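Local coordinates for peptidase, M20/M25/M40 family (Staphylococcus aureus, PDB 4EWT) that is a metal-dependent amidohydrolase of the M20 peptidase family that binds two manganese ions and probably hydrolyses N-acyl amino acids or related amides, at the interface of chains A and B. Sequence-based numbering; all coordinates share one arbitrary frame. Chains: chain A/B, Peptidase, M20/M25/M40 family.

The interface of chains A and B. Residues chain A 207, 209-210, 213-214; chain B 216-217, 220, 237.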
loop_
_atom_site.group_PDB
_atom_site.type_symbol
_atom_site.label_atom_id
_atom_site.label_comp_id
_atom_site.label_asym_id
_atom_site.label_seq_id
_atom_site.Cartn_x
_atom_site.Cartn_y
_atom_site.Cartn_z
ATOM N N ASP A 207 15.727 2.498 -2.743
ATOM C CA ASP A 207 15.369 1.097 -2.535
ATOM C C ASP A 207 14.441 0.586 -3.653
ATOM O O ASP A 207 13.294 0.990 -3.738
ATOM C CB ASP A 207 14.711 1.024 -1.141
ATOM C CG ASP A 207 14.637 -0.368 -0.578
ATOM O OD1 ASP A 207 14.501 -1.346 -1.360
ATOM O OD2 ASP A 207 14.687 -0.480 0.680
ATOM N N ILE A 209 13.301 -2.467 -3.920
ATOM C CA ILE A 209 12.314 -3.411 -3.366
ATOM C C ILE A 209 11.097 -2.653 -2.828
ATOM O O ILE A 209 9.977 -3.040 -3.083
ATOM C CB ILE A 209 12.937 -4.382 -2.326
ATOM C CG1 ILE A 209 13.769 -5.431 -3.078
ATOM C CG2 ILE A 209 11.839 -5.054 -1.447
ATOM C CD1 ILE A 209 14.713 -6.260 -2.205
ATOM N N VAL A 210 11.330 -1.591 -2.065
ATOM C CA VAL A 210 10.268 -0.726 -1.587
ATOM C C VAL A 210 9.471 -0.162 -2.783
ATOM O O VAL A 210 8.252 -0.243 -2.793
ATOM C CB VAL A 210 10.859 0.409 -0.707
ATOM C CG1 VAL A 210 9.895 1.576 -0.586
ATOM C CG2 VAL A 210 11.297 -0.127 0.663
ATOM N N SER A 213 7.485 -2.926 -4.438
ATOM C CA SER A 213 6.403 -3.347 -3.531
ATOM C C SER A 213 5.253 -2.349 -3.526
ATOM O O SER A 213 4.089 -2.755 -3.488
ATOM C CB SER A 213 6.921 -3.526 -2.114
ATOM O OG SER A 213 7.728 -4.701 -2.062
ATOM N N TYR A 214 5.577 -1.049 -3.535
ATOM C CA TYR A 214 4.532 -0.038 -3.642
ATOM C C TYR A 214 3.845 -0.157 -4.991
ATOM O O TYR A 214 2.624 -0.089 -5.053
ATOM C CB TYR A 214 5.038 1.398 -3.374
ATOM C CG TYR A 214 5.045 1.759 -1.890
ATOM C CD1 TYR A 214 3.901 2.281 -1.248
ATOM C CD2 TYR A 214 6.195 1.559 -1.114
ATOM C CE1 TYR A 214 3.925 2.600 0.164
ATOM C CE2 TYR A 214 6.231 1.878 0.270
ATOM C CZ TYR A 214 5.111 2.390 0.903
ATOM O OH TYR A 214 5.192 2.685 2.265
ATOM N N VAL B 216 5.894 -5.303 2.897
ATOM C CA VAL B 216 7.019 -4.366 2.799
ATOM C C VAL B 216 6.545 -2.916 2.978
ATOM O O VAL B 216 7.249 -2.051 3.511
ATOM C CB VAL B 216 7.746 -4.531 1.442
ATOM C CG1 VAL B 216 8.719 -3.365 1.175
ATOM C CG2 VAL B 216 8.472 -5.887 1.415
ATOM N N THR B 217 5.332 -2.689 2.515
ATOM C CA THR B 217 4.662 -1.424 2.577
ATOM C C THR B 217 4.338 -1.065 4.021
ATOM O O THR B 217 4.699 0.014 4.483
ATOM C CB THR B 217 3.421 -1.568 1.651
ATOM O OG1 THR B 217 3.691 -0.948 0.404
ATOM C CG2 THR B 217 2.177 -1.089 2.217
ATOM N N GLN B 220 7.232 -0.086 6.732
ATOM C CA GLN B 220 7.805 1.264 6.810
ATOM C C GLN B 220 7.353 2.020 8.055
ATOM O O GLN B 220 8.058 2.931 8.508
ATOM C CB GLN B 220 7.517 2.073 5.540
ATOM C CG GLN B 220 7.935 1.324 4.231
ATOM C CD GLN B 220 9.365 0.793 4.266
ATOM O OE1 GLN B 220 10.304 1.560 4.525
ATOM N NE2 GLN B 220 9.545 -0.523 3.970
ATOM N N ILE B 237 14.659 -4.289 3.805
ATOM C CA ILE B 237 14.487 -5.588 3.158
ATOM C C ILE B 237 15.450 -5.626 1.973
ATOM O O ILE B 237 15.223 -4.940 0.973
ATOM C CB ILE B 237 13.033 -5.824 2.662
ATOM C CG1 ILE B 237 12.035 -5.787 3.828
ATOM C CG2 ILE B 237 12.939 -7.143 1.933
ATOM C CD1 ILE B 237 12.339 -6.776 4.963
HETATM O O HOH W 1 13.718 -2.481 1.910
HETATM O O HOH W 2 16.298 -3.157 -0.487
#
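The ring of A:Tyr214 meets B:Thr217 through one face, with the threonine hydroxyl OG1 3.4 Å above the plane and over the ring centre; the carbonyl oxygen of A:Val210 lies in plane at the ring's edge. A tyrosine suits this place because it offers a broad flat surface to a small polar branch, while its phenol OH packs by van der Waals contact on the aliphatic stem of B:Gln220, 3.6 Å from CG. The amide of B:Gln220 is turned 63° from that ring. The B:Gln220 side chain bends at chi2 (-51°), and NE2 donates a nearly straight hydrogen bond of 2.8 Å to B:Val216 O, one helical turn earlier. Glutamine suits this position: its flexible stem packs on the tyrosine while its amide returns to its own helix. Thus tethered, the amide packs against CG2 of A:Val210, which approaches from the opposite direction.

Next to A:Tyr214 on the same helix, the small A:Ser213 allows the helices to come close: its CB lies 3.8 Å from CG1 of B:Val216. Its OG, set beside the backbone N (chi1 -72°), donates a hydrogen bond to A:Ile209 O from above the carbonyl plane, which satisfies the hydroxyl within its own helix while it packs on B:Val216. The side chains of A:Ile209 and B:Ile237 cross at about a right angle, and A:Ile209 CD1 lies 3.5 Å from B:Ile237 O; branched aliphatic chains suit this seam between helix and strand.

A:Asp207 suits the N-cap of helix 208-226: OD1 accepts a hydrogen bond from the backbone N-H of A:Val210, the donor lying above the carboxylate plane. Water 1 lies 2.8 Å from B:Ile237 N and also meets A:Asp207 OD2 and B:Ile237 O, while water 2 joins A:Asp207 OD1 to B:Ile237 O.

The patch belongs to a two-fold symmetric interface, probably the dimer contact made by the smaller, dimerisation domain common in M20 enzymes; helix 208-226 faces its twin, with strand 233-242 beside it.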